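Local coordinates for ribose ABC transporter, substrate binding protein (Conexibacter woesei, PDB 4KQ9), which probably binds ribose or a related sugar and delivers it to its partner ABC transporter for uptake, at residues G198-L203 with D225-A230; A240-Q245 with I277-E282. The protein carries 1 engineered substitution. One frame throughout, in Å; residues are numbered along the deposited sequence.

Interaction 1: G198-L203 with D225-A230; sequences GDDGAL and DANEGA
D199 reaches from the first turn of helix 199-211 to N227, just before helix 228-236. Chi1 of -71° sets its CG anti to the carbonyl carbon, beside the backbone N. OD2 accepts from N227 N at 3.0 Å, and the N-H comes in nearly along the C-O axis. OD1 is taken by the hydroxyl of T242. The methyl of A230 backs the same carboxylate, its CB 3.4 Å from D199 CG. Aspartate suits the place because its two oxygens can serve two donors at once from a short stem; an alanine here would probably leave N227 N and T242 OG1 without that acceptor and open a gap beside A230 CB.

N227 holds its CG between backbone N and carbonyl carbon (chi1 71°), and OD1 accepts from A230 N at 2.8 Å as an N-cap. The amide N, ND2, lies 3.4 Å from D199 CB. L203 meets N227 tip to tip, CD1 3.8 Å from OD1, while CD2 rests against G229 O. A CB on G229 would come tight against L203 CD1, consistent with glycine at this place. A water accepts from D200 N and donates to D225 OD2, bridging the two segments.

Both segments follow strands of a parallel sheet, so the contact joins adjacent strand-to-helix turns of a Rossmann-like lobe, as in type I periplasmic binding proteins. A glycerol near D225 is consistent with these turns bordering the sugar cleft.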
ATOM      1  N   GLY A 198      -1.282  -1.323  -9.552  1.00 12.66           N
ATOM      2  CA  GLY A 198      -1.139  -2.493  -8.676  1.00 13.59           C
ATOM      3  C   GLY A 198      -0.893  -3.767  -9.384  1.00 13.35           C
ATOM      4  O   GLY A 198      -1.120  -3.878 -10.642  1.00 13.47           O
ATOM      5  N   ASP A 199      -0.372  -4.755  -8.629  1.00 14.15           N
ATOM      6  CA  ASP A 199      -0.016  -6.093  -9.205  1.00 14.56           C
ATOM      7  C   ASP A 199      -1.111  -6.834  -9.900  1.00 13.24           C
ATOM      8  O   ASP A 199      -0.849  -7.428 -10.896  1.00 12.13           O
ATOM      9  CB  ASP A 199       0.541  -7.093  -8.131  1.00 16.55           C
ATOM     10  CG  ASP A 199       1.937  -6.725  -7.621  1.00 19.12           C
ATOM     11  OD1 ASP A 199       2.710  -6.061  -8.376  1.00 21.68           O
ATOM     12  OD2 ASP A 199       2.318  -7.165  -6.482  1.00 21.57           O
ATOM     13  N   ASP A 200      -2.334  -6.814  -9.379  1.00 15.36           N
ATOM     14  CA  ASP A 200      -3.331  -7.641 -10.020  1.00 16.59           C
ATOM     15  C   ASP A 200      -3.627  -7.096 -11.449  1.00 13.71           C
ATOM     16  O   ASP A 200      -3.898  -7.832 -12.366  1.00 18.12           O
ATOM     17  CB  ASP A 200      -4.572  -7.654  -9.186  1.00 19.57           C
ATOM     18  CG  ASP A 200      -4.478  -8.635  -8.004  1.00 23.77           C
ATOM     19  OD1 ASP A 200      -3.653  -9.597  -8.066  1.00 26.14           O
ATOM     20  OD2 ASP A 200      -5.238  -8.371  -7.047  1.00 25.82           O
ATOM     21  N   GLY A 201      -3.512  -5.798 -11.578  1.00 14.73           N
ATOM     22  CA  GLY A 201      -3.666  -5.096 -12.876  1.00 13.30           C
ATOM     23  C   GLY A 201      -2.618  -5.652 -13.806  1.00 12.40           C
ATOM     24  O   GLY A 201      -2.885  -6.082 -14.913  1.00 12.66           O
ATOM     25  N   ALA A 202      -1.398  -5.681 -13.322  1.00 12.13           N
ATOM     26  CA  ALA A 202      -0.265  -6.136 -14.114  1.00 11.68           C
ATOM     27  C   ALA A 202      -0.347  -7.608 -14.497  1.00 11.28           C
ATOM     28  O   ALA A 202       0.084  -7.994 -15.551  1.00 11.74           O
ATOM     29  CB  ALA A 202       1.009  -5.863 -13.298  1.00 11.21           C
ATOM     30  N   LEU A 203      -0.893  -8.415 -13.606  1.00 11.94           N
ATOM     31  CA  LEU A 203      -1.010  -9.832 -13.857  1.00 14.10           C
ATOM     32  C   LEU A 203      -1.961 -10.077 -15.044  1.00 14.42           C
ATOM     33  O   LEU A 203      -1.758 -10.959 -15.854  1.00 13.89           O
ATOM     34  CB  LEU A 203      -1.461 -10.564 -12.573  1.00 14.98           C
ATOM     35  CG  LEU A 203      -0.346 -10.640 -11.492  1.00 16.46           C
ATOM     36  CD1 LEU A 203      -0.761 -11.198 -10.127  1.00 17.90           C
ATOM     37  CD2 LEU A 203       0.821 -11.414 -11.973  1.00 18.07           C
ATOM     38  N   ASP A 225       2.568  -4.293  -4.818  1.00 15.06           N
ATOM     39  CA  ASP A 225       2.005  -5.123  -3.770  1.00 17.77           C
ATOM     40  C   ASP A 225       2.930  -6.286  -3.431  1.00 15.93           C
ATOM     41  O   ASP A 225       2.887  -6.795  -2.367  1.00 16.54           O
ATOM     42  CB  ASP A 225       0.623  -5.705  -4.090  1.00 18.58           C
ATOM     43  CG  ASP A 225      -0.494  -4.662  -4.026  1.00 21.67           C
ATOM     44  OD1 ASP A 225      -0.274  -3.582  -3.500  1.00 23.15           O
ATOM     45  OD2 ASP A 225      -1.534  -4.933  -4.609  1.00 24.71           O
ATOM     46  N   ALA A 226       3.725  -6.695  -4.387  1.00 13.94           N
ATOM     47  CA  ALA A 226       4.557  -7.862  -4.204  1.00 14.56           C
ATOM     48  C   ALA A 226       3.690  -9.022  -3.727  1.00 16.28           C
ATOM     49  O   ALA A 226       4.032  -9.699  -2.802  1.00 16.14           O
ATOM     50  CB  ALA A 226       5.663  -7.589  -3.208  1.00 15.72           C
ATOM     51  N   ASN A 227       2.564  -9.239  -4.369  1.00 14.96           N
ATOM     52  CA  ASN A 227       1.779 -10.430  -4.087  1.00 16.38           C
ATOM     53  C   ASN A 227       2.423 -11.685  -4.634  1.00 16.13           C
ATOM     54  O   ASN A 227       3.361 -11.660  -5.376  1.00 16.41           O
ATOM     55  CB  ASN A 227       0.342 -10.284  -4.490  1.00 16.24           C
ATOM     56  CG  ASN A 227       0.138 -10.288  -5.994  1.00 17.30           C
ATOM     57  OD1 ASN A 227       0.840 -10.871  -6.722  1.00 17.49           O
ATOM     58  ND2 ASN A 227      -0.881  -9.651  -6.398  1.00 18.78           N
ATOM     59  N   GLU A 228       1.874 -12.802  -4.245  1.00 17.54           N
ATOM     60  CA  GLU A 228       2.495 -14.055  -4.629  1.00 19.39           C
ATOM     61  C   GLU A 228       2.573 -14.256  -6.159  1.00 16.60           C
ATOM     62  O   GLU A 228       3.550 -14.745  -6.681  1.00 14.89           O
ATOM     63  CB  GLU A 228       1.728 -15.205  -3.948  1.00 27.61           C
ATOM     64  CG  GLU A 228       2.248 -16.574  -4.321  1.00 36.21           C
ATOM     65  CD  GLU A 228       1.454 -17.719  -3.668  1.00 48.98           C
ATOM     66  OE1 GLU A 228       1.450 -17.795  -2.420  1.00 52.10           O
ATOM     67  OE2 GLU A 228       0.861 -18.559  -4.411  1.00 52.12           O
ATOM     68  N   GLY A 229       1.555 -13.889  -6.899  1.00 15.87           N
ATOM     69  CA  GLY A 229       1.661 -14.062  -8.382  1.00 16.38           C
ATOM     70  C   GLY A 229       2.672 -13.130  -9.012  1.00 13.79           C
ATOM     71  O   GLY A 229       3.335 -13.456  -9.988  1.00 14.62           O
ATOM     72  N   ALA A 230       2.787 -11.938  -8.421  1.00 14.46           N
ATOM     73  CA  ALA A 230       3.776 -10.965  -8.836  1.00 13.01           C
ATOM     74  C   ALA A 230       5.200 -11.405  -8.547  1.00 12.70           C
ATOM     75  O   ALA A 230       6.049 -11.234  -9.346  1.00 12.07           O
ATOM     76  CB  ALA A 230       3.516  -9.627  -8.181  1.00 13.69           C
TER
HETATM   77  O   HOH W   1      -2.858  -5.388  -7.021  1.00 20.16           O

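Interaction 2: A240-Q245 with I277-E282; sequences ALTVSQ and IEIDTE
I277 opens an antiparallel ladder with S244 as a hydrogen-bonded pair: S244 N gives to I277 O at 2.8 Å, and I277 N returns a bond to S244 O. The serine hydroxyl turns to E297, while the isoleucine packs on helices 284-289 and 291-297.

E278 faces V243 in a non-hydrogen-bonded pair. Its CB lies 3.9 Å from CD1 of L241, a methyl placed by chi2 of 81°. I279 restores the bonding with T242: T242 N to I279 O is 3.0 Å and I279 N to T242 O is 2.9 Å. Their side chains lie side by side, T242 CG2 against I279 CB at 4.0 Å; beta-branched residues suit such extended backbone.

D280, opposite L241, presses its CB against both L241 CD1 and the carbonyl O of A240. T281 then ends the ladder with a weak bond from its N to A240 O, its hydroxyl bonding to V234 O.

L241, E278 and D280 share one face, against helix 112-126. Since segment 240-245 also bonds through its backbone to V221, G223 and D225, this antiparallel pair borders the parallel sheet, as the last strands do in the C-terminal lobe of type I periplasmic binding proteins.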
ATOM      1  N   ALA A 240       8.757  -6.988 -14.610  1.00 14.68           N
ATOM      2  CA  ALA A 240      10.106  -6.446 -14.311  1.00 15.59           C
ATOM      3  C   ALA A 240      10.291  -6.053 -12.857  1.00 15.16           C
ATOM      4  O   ALA A 240      11.393  -6.199 -12.337  1.00 15.65           O
ATOM      5  CB  ALA A 240      10.431  -5.253 -15.194  1.00 15.63           C
ATOM      6  N   LEU A 241       9.274  -5.443 -12.246  1.00 12.30           N
ATOM      7  CA  LEU A 241       9.411  -4.870 -10.894  1.00 11.72           C
ATOM      8  C   LEU A 241       8.083  -4.911 -10.175  1.00 10.73           C
ATOM      9  O   LEU A 241       7.016  -4.620 -10.780  1.00  9.63           O
ATOM     10  CB  LEU A 241       9.835  -3.414 -10.979  1.00 12.75           C
ATOM     11  CG  LEU A 241      10.022  -2.543  -9.722  1.00 14.41           C
ATOM     12  CD1 LEU A 241      11.379  -2.867  -9.191  1.00 16.73           C
ATOM     13  CD2 LEU A 241      10.049  -1.023  -9.997  1.00 16.11           C
ATOM     14  N   THR A 242       8.118  -5.248  -8.915  1.00  9.69           N
ATOM     15  CA  THR A 242       6.997  -4.932  -8.049  1.00 11.16           C
ATOM     16  C   THR A 242       7.506  -4.278  -6.770  1.00 11.27           C
ATOM     17  O   THR A 242       8.721  -4.361  -6.446  1.00 11.59           O
ATOM     18  CB  THR A 242       6.189  -6.208  -7.747  1.00 12.12           C
ATOM     19  OG1 THR A 242       4.996  -5.877  -7.032  1.00 12.41           O
ATOM     20  CG2 THR A 242       6.983  -7.212  -6.949  1.00 12.45           C
ATOM     21  N   VAL A 243       6.614  -3.666  -6.007  1.00 11.47           N
ATOM     22  CA  VAL A 243       7.019  -2.968  -4.804  1.00 11.31           C
ATOM     23  C   VAL A 243       6.205  -3.519  -3.625  1.00 11.22           C
ATOM     24  O   VAL A 243       4.961  -3.559  -3.699  1.00 11.08           O
ATOM     25  CB  VAL A 243       6.845  -1.457  -4.935  1.00 12.16           C
ATOM     26  CG1 VAL A 243       7.376  -0.690  -3.675  1.00 12.85           C
ATOM     27  CG2 VAL A 243       7.616  -0.970  -6.141  1.00 14.09           C
ATOM     28  N   SER A 244       6.881  -3.925  -2.544  1.00 10.84           N
ATOM     29  CA  SER A 244       6.190  -4.278  -1.259  1.00 11.09           C
ATOM     30  C   SER A 244       5.978  -3.050  -0.380  1.00 11.19           C
ATOM     31  O   SER A 244       6.879  -2.209  -0.263  1.00  9.73           O
ATOM     32  CB  SER A 244       6.991  -5.278  -0.505  1.00 12.60           C
ATOM     33  OG  SER A 244       6.448  -5.422   0.774  1.00 12.40           O
ATOM     34  N   GLN A 245       4.769  -2.934   0.185  1.00 10.65           N
ATOM     35  CA  GLN A 245       4.463  -1.897   1.145  1.00 11.95           C
ATOM     36  C   GLN A 245       4.693  -2.377   2.553  1.00 10.90           C
ATOM     37  O   GLN A 245       4.311  -1.701   3.459  1.00 11.69           O
ATOM     38  CB  GLN A 245       3.007  -1.539   0.998  1.00 14.53           C
ATOM     39  CG  GLN A 245       2.711  -0.852  -0.314  1.00 17.29           C
ATOM     40  CD  GLN A 245       1.272  -0.325  -0.313  1.00 21.23           C
ATOM     41  OE1 GLN A 245       0.429  -0.816  -1.056  1.00 24.33           O
ATOM     42  NE2 GLN A 245       0.981   0.616   0.564  1.00 21.14           N
ATOM     43  N   ILE A 277       9.985  -1.772  -0.338  1.00 11.69           N
ATOM     44  CA  ILE A 277      11.069  -2.540  -0.908  1.00 12.59           C
ATOM     45  C   ILE A 277      10.728  -2.918  -2.351  1.00 13.98           C
ATOM     46  O   ILE A 277       9.679  -3.502  -2.580  1.00 12.48           O
ATOM     47  CB  ILE A 277      11.380  -3.817  -0.130  1.00 12.90           C
ATOM     48  CG1 ILE A 277      11.894  -3.464   1.256  1.00 13.91           C
ATOM     49  CG2 ILE A 277      12.498  -4.555  -0.817  1.00 13.96           C
ATOM     50  CD1 ILE A 277      12.272  -4.601   2.152  1.00 14.16           C
ATOM     51  N   GLU A 278      11.579  -2.536  -3.282  1.00 15.93           N
ATOM     52  CA  GLU A 278      11.497  -2.911  -4.712  1.00 20.41           C
ATOM     53  C   GLU A 278      12.107  -4.280  -4.967  1.00 20.40           C
ATOM     54  O   GLU A 278      13.221  -4.607  -4.452  1.00 18.31           O
ATOM     55  CB  GLU A 278      12.361  -1.968  -5.556  1.00 27.52           C
ATOM     56  CG  GLU A 278      12.030  -0.524  -5.428  1.00 35.89           C
ATOM     57  CD  GLU A 278      13.069   0.389  -6.109  1.00 45.20           C
ATOM     58  OE1 GLU A 278      13.309   0.276  -7.339  1.00 51.59           O
ATOM     59  OE2 GLU A 278      13.649   1.246  -5.400  1.00 52.76           O
ATOM     60  N   ILE A 279      11.448  -5.049  -5.835  1.00 17.54           N
ATOM     61  CA  ILE A 279      11.821  -6.404  -6.125  1.00 19.20           C
ATOM     62  C   ILE A 279      11.868  -6.486  -7.637  1.00 18.29           C
ATOM     63  O   ILE A 279      10.834  -6.256  -8.246  1.00 12.76           O
ATOM     64  CB  ILE A 279      10.720  -7.338  -5.617  1.00 24.25           C
ATOM     65  CG1 ILE A 279      10.417  -7.049  -4.158  1.00 29.91           C
ATOM     66  CG2 ILE A 279      11.115  -8.787  -5.808  1.00 26.58           C
ATOM     67  CD1 ILE A 279       9.574  -8.109  -3.551  1.00 33.95           C
ATOM     68  N   ASP A 280      13.037  -6.758  -8.243  1.00 16.92           N
ATOM     69  CA  ASP A 280      13.132  -6.898  -9.686  1.00 20.08           C
ATOM     70  C   ASP A 280      13.744  -8.233 -10.061  1.00 18.43           C
ATOM     71  O   ASP A 280      14.179  -9.004  -9.197  1.00 17.53           O
ATOM     72  CB  ASP A 280      13.766  -5.680 -10.351  1.00 23.33           C
ATOM     73  CG  ASP A 280      15.294  -5.587 -10.111  1.00 33.09           C
ATOM     74  OD1 ASP A 280      16.004  -6.553 -10.443  1.00 42.22           O
ATOM     75  OD2 ASP A 280      15.759  -4.543  -9.610  1.00 36.51           O
ATOM     76  N   THR A 281      13.668  -8.558 -11.332  1.00 20.88           N
ATOM     77  CA  THR A 281      14.080  -9.869 -11.806  1.00 23.05           C
ATOM     78  C   THR A 281      15.539 -10.157 -11.392  1.00 22.82           C
ATOM     79  O   THR A 281      15.808 -11.223 -10.873  1.00 26.69           O
ATOM     80  CB  THR A 281      13.866 -10.019 -13.341  1.00 26.90           C
ATOM     81  OG1 THR A 281      12.499  -9.716 -13.685  1.00 26.53           O
ATOM     82  CG2 THR A 281      14.170 -11.495 -13.784  1.00 27.60           C
ATOM     83  N   GLU A 282      16.426  -9.181 -11.524  1.00 25.39           N
ATOM     84  CA  GLU A 282      17.828  -9.346 -11.126  1.00 29.41           C
ATOM     85  C   GLU A 282      18.072  -9.457  -9.603  1.00 32.30           C
ATOM     86  O   GLU A 282      18.993 -10.126  -9.202  1.00 31.01           O
ATOM     87  CB  GLU A 282      18.721  -8.252 -11.714  1.00 32.75           C
ATOM     88  CG  GLU A 282      18.374  -6.797 -11.406  1.00 38.52           C
TER

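In the fold
From the N terminus, the chain leaves strand 193-196 and opens interaction 1 at 198-203, then closes that loop at 225-230. Strand 193-196, helix 199-211 and strand 220-222 form a beta-alpha-beta crossover, and interaction 1 joins the turns that follow its two strands. Helix 228-236 then leads directly to strand 241-244, which opens interaction 2. Helix 247-264 and strand 271-273, an edge of the other lobe's sheet, intervene before 277-282 closes it. The two loops are in series, neither nested nor crossing. They touch nonetheless: besides the threonine of interaction 2, D225 N probably bonds to V243 O, tying the turns to the antiparallel strands.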